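Local coordinates for protein methionine-R-sulfoxide reductase (Neisseria meningitidis, PDB 3MMH) that reduces the R-form of free methionine sulfoxide to methionine, acting as a GAF-fold oxidoreductase with its substrate bound in the GAF pocket, at residues L4-Y15 with V42-F50; V26-L36 with I155-A166. All coordinates share one frame; numbering follows the deposited sequence. Where two conformers were deposited one is given.

How the contacts relate
From the N terminus the chain runs through an extended lead, helix 11-27, a short turn and helix 32-47, then the strands of the antiparallel sheet, and ends in helix 143-165. Contact 1 closes the shorter of the two chain excursions, which is mostly helix, its nearest ends 27 residues apart, by bringing the lead and the start of helix 11-27 against the end of helix 32-47. Contact 2, its nearest ends 119 residues apart, draws the turn between those two helices onto the C-terminal helix. Their segments alternate along the chain, so the contacts cross. Their centres lie about 22 Å apart, at different ends of the helical layer, and residues of both touch the second subunit.

Contact 1. Residues L4-Y15 with V42-F50; sequences LHFSASDKAALY and VLKEAFGWF
Leu4 reaches Val42 with both methyls, CD1 coming within 3.8 Å of Val42 CG2, while the same CD1 also meets Glu45 OE1. A water donates to Glu45 OE2 and, in a weak bond, to Leu4 O, and Leu73 of the second subunit packs on both Leu4 and Val42. Next, Phe6 sets its ring beside Ala46, with CE1 3.4 Å from Ala46 CB. Phe6 CE2 lies 3.5 Å from Glu45 CD. Glu45 also belongs, with Ala41, to a magnesium site.

Asp10 N-caps helix 11-27 through OD2, which accepts from Ala13 N. This helix and helix 32-47 run roughly antiparallel: the axes of the short segments 11-15 and 42-47 approach to 11.5 Å at 144°, and the two helices form part of the helical layer flanking the GAF sheet. Lys11 lays CG near the rim of Phe47, but its NZ goes to Asp142 and Asp145 of the chain. Leu14, with CG anti to the backbone N (chi1 -173°), sends CD2 over one face of Phe47, 4.0 Å from the ring centroid. Tyr15 lies on the opposite face of Phe47, whose CZ stands over the centre of the Tyr15 ring, the two planes inclined at 39°. Tyr15 OH lies in plane at the edge of Trp49, 3.2 Å from CH2, and is hydrogen-bonded to Asp145.

Contact 2. Residues V26-L36 with I155-A166; sequences VADETDWVANL and ILEKRFEASRQA
Phe160 covers one face of the Trp32 indole and Leu36 CD1 the opposite one. Phe160 CB sits 3.7 Å from the centroid of the six-membered ring, nearly on its normal, while the phenyl edge is turned to the face of the five-membered ring, a T-shaped pair with planes at 66°. CG of Trp32 is anti to the backbone N, which carries the ring across to helix 143-165, where CZ3 comes 3.3 Å from Leu156 O.

The guanidinium of Arg159 has Ala27 over one face and Glu29 O at its edge, in plane. Arg159 NH2 donates to Glu29 O at 2.9 Å, almost straight (177°); the NE bond to Val26 O is weak. Glu29 O also accepts from Asn35 ND2, the two donors reaching it from opposite faces of its carbonyl plane. Helices 32-47 and 143-165 run nearly antiparallel (157° between segments 32-36 and 155-165) in the helical layer on the GAF sheet, Arg159 fastening the turn into the former. Thr30, Asn35 and Arg159 belong to a magnesium site. Bends at chi2 and chi3 lay the aliphatic chain of Arg159 along Val26, CG 3.6 Å from Val26 CG2. Ala166 CB meets Thr30 CB at 3.6 Å.

Contact 1. Residues L4-Y15 with V42-F50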
loop_
_atom_site.group_PDB
_atom_site.type_symbol
_atom_site.label_atom_id
_atom_site.label_comp_id
_atom_site.label_asym_id
_atom_site.label_seq_id
_atom_site.Cartn_x
_atom_site.Cartn_y
_atom_site.Cartn_z
ATOM N N LEU A 4 10.833 14.286 -0.076
ATOM C CA LEU A 4 11.711 13.654 0.848
ATOM C C LEU A 4 13.141 13.780 0.490
ATOM O O LEU A 4 13.500 13.815 -0.684
ATOM C CB LEU A 4 11.401 12.205 0.876
ATOM C CG LEU A 4 10.016 11.762 1.154
ATOM C CD1 LEU A 4 9.706 10.333 0.636
ATOM C CD2 LEU A 4 9.758 11.870 2.632
ATOM N N HIS A 5 13.993 13.850 1.508
ATOM C CA HIS A 5 15.435 13.772 1.304
ATOM C C HIS A 5 16.035 12.587 2.054
ATOM O O HIS A 5 15.922 12.492 3.276
ATOM C CB HIS A 5 16.110 15.072 1.746
ATOM C CG HIS A 5 15.882 15.412 3.186
ATOM N ND1 HIS A 5 16.630 14.864 4.207
ATOM C CD2 HIS A 5 14.992 16.245 3.776
ATOM C CE1 HIS A 5 16.209 15.344 5.363
ATOM N NE2 HIS A 5 15.216 16.184 5.130
ATOM N N PHE A 6 16.675 11.688 1.314
ATOM C CA PHE A 6 17.594 10.723 1.905
ATOM C C PHE A 6 19.017 10.934 1.396
ATOM O O PHE A 6 19.319 10.653 0.236
ATOM C CB PHE A 6 17.137 9.294 1.607
ATOM C CG PHE A 6 15.659 9.169 1.364
ATOM C CD1 PHE A 6 14.814 8.729 2.368
ATOM C CD2 PHE A 6 15.116 9.492 0.132
ATOM C CE1 PHE A 6 13.454 8.613 2.148
ATOM C CE2 PHE A 6 13.758 9.378 -0.094
ATOM C CZ PHE A 6 12.926 8.938 0.916
ATOM N N SER A 7 19.885 11.433 2.269
ATOM C CA SER A 7 21.318 11.439 2.005
ATOM C C SER A 7 22.000 10.270 2.710
ATOM O O SER A 7 22.816 9.564 2.115
ATOM C CB SER A 7 21.939 12.758 2.471
ATOM O OG SER A 7 21.644 13.006 3.835
ATOM N N ALA A 8 21.661 10.070 3.979
ATOM C CA ALA A 8 22.496 9.288 4.882
ATOM C C ALA A 8 22.829 7.933 4.265
ATOM O O ALA A 8 22.003 7.334 3.576
ATOM C CB ALA A 8 21.794 9.100 6.218
ATOM N N SER A 9 24.044 7.456 4.517
ATOM C CA SER A 9 24.480 6.167 4.026
ATOM C C SER A 9 24.618 5.092 5.081
ATOM O O SER A 9 24.901 3.955 4.762
ATOM C CB SER A 9 25.837 6.350 3.316
ATOM O OG SER A 9 26.808 6.894 4.243
ATOM N N ASP A 10 24.389 5.449 6.344
ATOM C CA ASP A 10 24.388 4.544 7.475
ATOM C C ASP A 10 22.976 4.409 7.977
ATOM O O ASP A 10 22.220 5.381 8.075
ATOM C CB ASP A 10 25.249 5.186 8.599
ATOM C CG ASP A 10 25.142 4.500 9.912
ATOM O OD1 ASP A 10 25.659 3.351 9.976
ATOM O OD2 ASP A 10 24.428 5.017 10.799
ATOM N N LYS A 11 22.613 3.167 8.354
ATOM C CA LYS A 11 21.269 2.862 8.781
ATOM C C LYS A 11 20.744 3.780 9.854
ATOM O O LYS A 11 19.654 4.347 9.777
ATOM C CB LYS A 11 21.196 1.373 9.196
ATOM C CG LYS A 11 19.794 0.916 9.606
ATOM C CD LYS A 11 19.816 -0.342 10.525
ATOM C CE LYS A 11 20.422 -1.555 9.916
ATOM N NZ LYS A 11 20.269 -2.676 10.849
ATOM N N ALA A 12 21.475 3.883 10.983
ATOM C CA ALA A 12 21.028 4.699 12.116
ATOM C C ALA A 12 20.880 6.169 11.688
ATOM O O ALA A 12 19.868 6.811 12.035
ATOM C CB ALA A 12 21.977 4.527 13.304
ATOM N N ALA A 13 21.847 6.695 10.956
ATOM C CA ALA A 13 21.767 8.062 10.510
ATOM C C ALA A 13 20.537 8.253 9.624
ATOM O O ALA A 13 19.909 9.306 9.646
ATOM C CB ALA A 13 23.070 8.470 9.792
ATOM N N LEU A 14 20.217 7.255 8.771
ATOM C CA LEU A 14 19.069 7.391 7.893
ATOM C C LEU A 14 17.764 7.422 8.680
ATOM O O LEU A 14 16.879 8.207 8.383
ATOM C CB LEU A 14 19.083 6.301 6.810
ATOM C CG LEU A 14 17.999 6.444 5.729
ATOM C CD1 LEU A 14 18.099 7.707 4.967
ATOM C CD2 LEU A 14 18.054 5.230 4.791
ATOM N N TYR A 15 17.629 6.588 9.706
ATOM C CA TYR A 15 16.447 6.697 10.558
ATOM C C TYR A 15 16.347 8.074 11.128
ATOM O O TYR A 15 15.263 8.648 11.223
ATOM C CB TYR A 15 16.490 5.667 11.698
ATOM C CG TYR A 15 16.018 4.276 11.333
ATOM C CD1 TYR A 15 14.663 4.075 11.080
ATOM C CD2 TYR A 15 16.849 3.191 11.329
ATOM C CE1 TYR A 15 14.182 2.800 10.841
ATOM C CE2 TYR A 15 16.375 1.903 11.089
ATOM C CZ TYR A 15 15.031 1.720 10.834
ATOM O OH TYR A 15 14.507 0.470 10.639
ATOM N N VAL A 42 7.526 5.672 2.321
ATOM C CA VAL A 42 8.767 6.330 2.762
ATOM C C VAL A 42 9.815 5.288 3.197
ATOM O O VAL A 42 10.984 5.360 2.795
ATOM C CB VAL A 42 8.542 7.367 3.826
ATOM C CG1 VAL A 42 9.874 7.954 4.279
ATOM C CG2 VAL A 42 7.680 8.488 3.331
ATOM N N LEU A 43 9.351 4.308 3.981
ATOM C CA LEU A 43 10.293 3.278 4.419
ATOM C C LEU A 43 10.850 2.462 3.259
ATOM O O LEU A 43 12.040 2.160 3.200
ATOM C CB LEU A 43 9.644 2.387 5.449
ATOM C CG LEU A 43 9.312 3.020 6.801
ATOM C CD1 LEU A 43 8.454 2.046 7.621
ATOM C CD2 LEU A 43 10.570 3.433 7.558
ATOM N N LYS A 44 9.963 2.110 2.300
ATOM C CA LYS A 44 10.428 1.350 1.145
ATOM C C LYS A 44 11.441 2.111 0.342
ATOM O O LYS A 44 12.481 1.582 -0.080
ATOM C CB LYS A 44 9.249 0.980 0.264
ATOM C CG LYS A 44 9.547 -0.001 -0.859
ATOM C CD LYS A 44 9.728 -1.494 -0.377
ATOM C CE LYS A 44 9.743 -2.517 -1.458
ATOM N NZ LYS A 44 11.012 -2.787 -2.026
ATOM N N GLU A 45 11.196 3.400 0.086
ATOM C CA GLU A 45 12.098 4.233 -0.711
ATOM C C GLU A 45 13.444 4.400 0.058
ATOM O O GLU A 45 14.522 4.300 -0.535
ATOM C CB GLU A 45 11.496 5.610 -1.060
ATOM C CG GLU A 45 12.379 6.385 -1.915
ATOM C CD GLU A 45 11.851 7.658 -2.508
ATOM O OE1 GLU A 45 10.779 8.081 -2.163
ATOM O OE2 GLU A 45 12.549 8.272 -3.350
ATOM N N ALA A 46 13.391 4.692 1.338
ATOM C CA ALA A 46 14.565 5.010 2.120
ATOM C C ALA A 46 15.439 3.767 2.308
ATOM O O ALA A 46 16.657 3.813 2.122
ATOM C CB ALA A 46 14.171 5.590 3.474
ATOM N N PHE A 47 14.824 2.659 2.727
ATOM C CA PHE A 47 15.634 1.482 3.150
ATOM C C PHE A 47 15.654 0.354 2.108
ATOM O O PHE A 47 16.560 -0.464 2.126
ATOM C CB PHE A 47 15.083 0.913 4.475
ATOM C CG PHE A 47 15.312 1.842 5.624
ATOM C CD1 PHE A 47 16.510 1.795 6.297
ATOM C CD2 PHE A 47 14.353 2.752 6.042
ATOM C CE1 PHE A 47 16.778 2.650 7.375
ATOM C CE2 PHE A 47 14.649 3.602 7.064
ATOM C CZ PHE A 47 15.831 3.547 7.722
ATOM N N GLY A 48 14.694 0.322 1.176
ATOM C CA GLY A 48 14.748 -0.669 0.134
ATOM C C GLY A 48 14.501 -2.068 0.588
ATOM O O GLY A 48 14.822 -3.035 -0.143
ATOM N N TRP A 49 13.883 -2.295 1.743
ATOM C CA TRP A 49 13.588 -3.609 2.219
ATOM C C TRP A 49 12.724 -4.319 1.216
ATOM O O TRP A 49 11.922 -3.751 0.515
ATOM C CB TRP A 49 12.866 -3.541 3.578
ATOM C CG TRP A 49 13.662 -2.946 4.688
ATOM C CD1 TRP A 49 14.985 -3.164 4.957
ATOM C CD2 TRP A 49 13.214 -2.006 5.637
ATOM N NE1 TRP A 49 15.387 -2.455 6.058
ATOM C CE2 TRP A 49 14.311 -1.758 6.512
ATOM C CE3 TRP A 49 12.026 -1.375 5.908
ATOM C CZ2 TRP A 49 14.199 -0.896 7.613
ATOM C CZ3 TRP A 49 11.941 -0.531 7.004
ATOM C CH2 TRP A 49 13.017 -0.277 7.861
ATOM N N PHE A 50 12.814 -5.642 1.209
ATOM C CA PHE A 50 12.008 -6.509 0.349
ATOM C C PHE A 50 10.494 -6.296 0.555
ATOM O O PHE A 50 9.738 -6.265 -0.446
ATOM C CB PHE A 50 12.351 -7.972 0.683
ATOM C CG PHE A 50 11.624 -8.988 -0.113
ATOM C CD1 PHE A 50 11.838 -9.139 -1.489
ATOM C CD2 PHE A 50 10.743 -9.845 0.522
ATOM C CE1 PHE A 50 11.125 -10.078 -2.239
ATOM C CE2 PHE A 50 10.048 -10.797 -0.218
ATOM C CZ PHE A 50 10.351 -10.954 -1.535
HETATM O O HOH W 1 13.366 11.220 -2.890
#

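Contact 2. Residues V26-L36 with I155-A166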
loop_
_atom_site.group_PDB
_atom_site.type_symbol
_atom_site.label_atom_id
_atom_site.label_comp_id
_atom_site.label_asym_id
_atom_site.label_seq_id
_atom_site.Cartn_x
_atom_site.Cartn_y
_atom_site.Cartn_z
ATOM N N VAL A 26 2.711 12.559 7.959
ATOM C CA VAL A 26 1.525 12.024 8.576
ATOM C C VAL A 26 0.782 13.007 9.433
ATOM O O VAL A 26 -0.388 12.830 9.727
ATOM C CB VAL A 26 1.757 10.666 9.272
ATOM C CG1 VAL A 26 2.296 9.624 8.301
ATOM C CG2 VAL A 26 2.585 10.791 10.476
ATOM N N ALA A 27 1.461 14.097 9.829
ATOM C CA ALA A 27 0.845 15.154 10.576
ATOM C C ALA A 27 -0.257 15.856 9.779
ATOM O O ALA A 27 -1.178 16.416 10.345
ATOM C CB ALA A 27 1.870 16.179 11.038
ATOM N N ASP A 28 -0.153 15.796 8.456
ATOM C CA ASP A 28 -0.968 16.638 7.589
ATOM C C ASP A 28 -2.105 15.844 6.952
ATOM O O ASP A 28 -2.691 16.278 5.959
ATOM C CB ASP A 28 -0.102 17.267 6.497
ATOM C CG ASP A 28 0.928 18.231 7.053
ATOM O OD1 ASP A 28 0.764 18.677 8.208
ATOM O OD2 ASP A 28 1.900 18.545 6.334
ATOM N N GLU A 29 -2.417 14.683 7.521
ATOM C CA GLU A 29 -3.575 13.873 7.057
ATOM C C GLU A 29 -4.145 13.155 8.256
ATOM O O GLU A 29 -3.401 12.795 9.173
ATOM C CB GLU A 29 -3.103 12.915 5.987
ATOM C CG GLU A 29 -4.128 11.926 5.458
ATOM C CD GLU A 29 -5.391 12.600 4.935
ATOM O OE1 GLU A 29 -5.307 13.405 3.972
ATOM O OE2 GLU A 29 -6.474 12.375 5.534
ATOM N N THR A 30 -5.454 13.024 8.286
ATOM C CA THR A 30 -6.103 12.291 9.369
ATOM C C THR A 30 -6.484 10.857 9.000
ATOM O O THR A 30 -6.706 10.038 9.887
ATOM C CB THR A 30 -7.381 13.044 9.856
ATOM O OG1 THR A 30 -8.227 13.242 8.748
ATOM C CG2 THR A 30 -6.966 14.359 10.463
ATOM N N ASP A 31 -6.663 10.567 7.705
ATOM C CA ASP A 31 -7.076 9.222 7.302
ATOM C C ASP A 31 -5.952 8.219 7.638
ATOM O O ASP A 31 -4.822 8.340 7.171
ATOM C CB ASP A 31 -7.413 9.207 5.829
ATOM C CG ASP A 31 -8.001 7.870 5.384
ATOM O OD1 ASP A 31 -9.231 7.698 5.490
ATOM O OD2 ASP A 31 -7.232 6.963 5.011
ATOM N N TRP A 32 -6.340 7.209 8.413
ATOM C CA TRP A 32 -5.369 6.215 8.937
ATOM C C TRP A 32 -4.739 5.420 7.811
ATOM O O TRP A 32 -3.523 5.267 7.754
ATOM C CB TRP A 32 -6.133 5.335 9.963
ATOM C CG TRP A 32 -5.371 4.216 10.588
ATOM C CD1 TRP A 32 -5.794 2.957 10.728
ATOM C CD2 TRP A 32 -4.107 4.296 11.318
ATOM N NE1 TRP A 32 -4.908 2.205 11.489
ATOM C CE2 TRP A 32 -3.879 3.011 11.849
ATOM C CE3 TRP A 32 -3.165 5.312 11.546
ATOM C CZ2 TRP A 32 -2.771 2.696 12.652
ATOM C CZ3 TRP A 32 -2.133 5.022 12.294
ATOM C CH2 TRP A 32 -1.913 3.724 12.853
ATOM N N VAL A 33 -5.561 4.888 6.903
ATOM C CA VAL A 33 -5.024 4.090 5.819
ATOM C C VAL A 33 -4.084 4.907 4.905
ATOM O O VAL A 33 -3.029 4.410 4.525
ATOM C CB VAL A 33 -6.177 3.426 4.993
ATOM C CG1 VAL A 33 -5.704 2.851 3.697
ATOM C CG2 VAL A 33 -6.828 2.325 5.885
ATOM N N ALA A 34 -4.443 6.167 4.609
ATOM C CA ALA A 34 -3.575 7.014 3.817
ATOM C C ALA A 34 -2.217 7.178 4.490
ATOM O O ALA A 34 -1.155 7.120 3.866
ATOM C CB ALA A 34 -4.208 8.389 3.533
ATOM N N ASN A 35 -2.223 7.401 5.803
ATOM C CA ASN A 35 -1.017 7.577 6.573
ATOM C C ASN A 35 -0.151 6.325 6.608
ATOM O O ASN A 35 1.070 6.387 6.487
ATOM C CB ASN A 35 -1.275 8.128 7.945
ATOM C CG ASN A 35 -1.551 9.624 7.957
ATOM O OD1 ASN A 35 -1.079 10.323 7.090
ATOM N ND2 ASN A 35 -2.305 10.076 8.986
ATOM N N LEU A 36 -0.788 5.170 6.765
ATOM C CA LEU A 36 -0.049 3.906 6.710
ATOM C C LEU A 36 0.568 3.713 5.351
ATOM O O LEU A 36 1.710 3.252 5.199
ATOM C CB LEU A 36 -0.957 2.714 7.072
ATOM C CG LEU A 36 -1.447 2.726 8.545
ATOM C CD1 LEU A 36 -2.419 1.542 8.728
ATOM C CD2 LEU A 36 -0.337 2.773 9.572
ATOM N N ILE A 155 4.752 7.447 16.892
ATOM C CA ILE A 155 4.278 8.486 15.993
ATOM C C ILE A 155 2.972 8.093 15.335
ATOM O O ILE A 155 2.002 8.844 15.284
ATOM C CB ILE A 155 5.366 8.806 14.931
ATOM C CG1 ILE A 155 6.549 9.539 15.564
ATOM C CG2 ILE A 155 4.815 9.564 13.729
ATOM C CD1 ILE A 155 7.837 9.555 14.667
ATOM N N LEU A 156 2.884 6.831 14.867
ATOM C CA LEU A 156 1.714 6.336 14.184
ATOM C C LEU A 156 0.537 6.184 15.144
ATOM O O LEU A 156 -0.603 6.516 14.784
ATOM C CB LEU A 156 2.010 5.070 13.443
ATOM C CG LEU A 156 2.976 5.182 12.284
ATOM C CD1 LEU A 156 3.315 3.795 11.756
ATOM C CD2 LEU A 156 2.347 6.039 11.155
ATOM N N GLU A 157 0.781 5.710 16.354
ATOM C CA GLU A 157 -0.261 5.603 17.332
ATOM C C GLU A 157 -0.991 6.922 17.526
ATOM O O GLU A 157 -2.227 6.991 17.692
ATOM C CB GLU A 157 0.277 5.058 18.675
ATOM C CG GLU A 157 0.673 3.605 18.638
ATOM C CD GLU A 157 1.560 3.176 19.810
ATOM O OE1 GLU A 157 2.015 4.031 20.612
ATOM O OE2 GLU A 157 1.805 1.978 19.873
ATOM N N LYS A 158 -0.229 8.006 17.598
ATOM C CA LYS A 158 -0.836 9.341 17.755
ATOM C C LYS A 158 -1.713 9.687 16.568
ATOM O O LYS A 158 -2.749 10.325 16.724
ATOM C CB LYS A 158 0.195 10.427 18.038
ATOM C CG LYS A 158 0.901 10.107 19.411
ATOM C CD LYS A 158 2.006 11.046 19.705
ATOM C CE LYS A 158 2.670 10.617 21.008
ATOM N NZ LYS A 158 3.414 9.320 20.735
ATOM N N ARG A 159 -1.306 9.295 15.369
ATOM C CA ARG A 159 -2.159 9.517 14.184
ATOM C C ARG A 159 -3.401 8.665 14.197
ATOM O O ARG A 159 -4.453 9.101 13.711
ATOM C CB ARG A 159 -1.378 9.318 12.862
ATOM C CG ARG A 159 -0.170 10.234 12.738
ATOM C CD ARG A 159 -0.405 11.668 13.101
ATOM N NE ARG A 159 -1.451 12.298 12.292
ATOM C CZ ARG A 159 -2.196 13.287 12.708
ATOM N NH1 ARG A 159 -2.126 13.705 13.966
ATOM N NH2 ARG A 159 -3.092 13.811 11.841
ATOM N N PHE A 160 -3.334 7.455 14.747
ATOM C CA PHE A 160 -4.526 6.600 14.882
ATOM C C PHE A 160 -5.530 7.313 15.759
ATOM O O PHE A 160 -6.719 7.438 15.483
ATOM C CB PHE A 160 -4.188 5.210 15.400
ATOM C CG PHE A 160 -5.389 4.377 15.624
ATOM C CD1 PHE A 160 -6.073 3.811 14.587
ATOM C CD2 PHE A 160 -5.890 4.225 16.898
ATOM C CE1 PHE A 160 -7.199 3.088 14.810
ATOM C CE2 PHE A 160 -7.077 3.429 17.121
ATOM C CZ PHE A 160 -7.671 2.881 16.039
ATOM N N GLU A 161 -5.082 7.785 16.925
ATOM C CA GLU A 161 -5.980 8.512 17.779
ATOM C C GLU A 161 -6.545 9.780 17.123
ATOM O O GLU A 161 -7.721 10.102 17.262
ATOM C CB GLU A 161 -5.255 8.835 19.070
ATOM C CG GLU A 161 -4.780 7.667 19.937
ATOM C CD GLU A 161 -5.893 6.719 20.274
ATOM O OE1 GLU A 161 -7.117 7.089 20.226
ATOM O OE2 GLU A 161 -5.516 5.591 20.580
ATOM N N ALA A 162 -5.725 10.486 16.372
ATOM C CA ALA A 162 -6.212 11.691 15.658
ATOM C C ALA A 162 -7.230 11.337 14.633
ATOM O O ALA A 162 -8.210 12.052 14.470
ATOM C CB ALA A 162 -5.046 12.426 14.974
ATOM N N SER A 163 -7.157 10.120 14.041
ATOM C CA SER A 163 -8.114 9.690 13.015
ATOM C C SER A 163 -9.492 9.548 13.673
ATOM O O SER A 163 -10.499 9.785 13.006
ATOM C CB SER A 163 -7.680 8.389 12.340
ATOM O OG SER A 163 -7.941 7.228 13.116
ATOM N N ARG A 164 -9.548 9.186 14.920
ATOM C CA ARG A 164 -10.808 8.990 15.637
ATOM C C ARG A 164 -11.450 10.261 16.044
ATOM O O ARG A 164 -12.681 10.339 16.223
ATOM C CB ARG A 164 -10.614 8.091 16.840
ATOM C CG ARG A 164 -9.993 6.755 16.519
ATOM C CD ARG A 164 -9.695 5.999 17.791
ATOM N NE ARG A 164 -10.859 5.605 18.568
ATOM C CZ ARG A 164 -10.761 4.878 19.677
ATOM N NH1 ARG A 164 -9.578 4.525 20.176
ATOM N NH2 ARG A 164 -11.861 4.542 20.323
ATOM N N GLN A 165 -10.661 11.337 16.201
ATOM C CA GLN A 165 -11.140 12.628 16.624
ATOM C C GLN A 165 -11.330 13.584 15.472
ATOM O O GLN A 165 -11.798 14.726 15.669
ATOM C CB GLN A 165 -10.199 13.243 17.648
ATOM C CG GLN A 165 -10.076 12.360 18.895
ATOM C CD GLN A 165 -11.381 12.047 19.550
ATOM O OE1 GLN A 165 -12.267 12.860 19.674
ATOM N NE2 GLN A 165 -11.527 10.829 20.006
ATOM N N ALA A 166 -11.003 13.175 14.252
ATOM C CA ALA A 166 -11.096 14.049 13.098
ATOM C C ALA A 166 -12.529 14.209 12.631
ATOM O O ALA A 166 -13.264 13.248 12.656
ATOM C CB ALA A 166 -10.275 13.474 11.963
#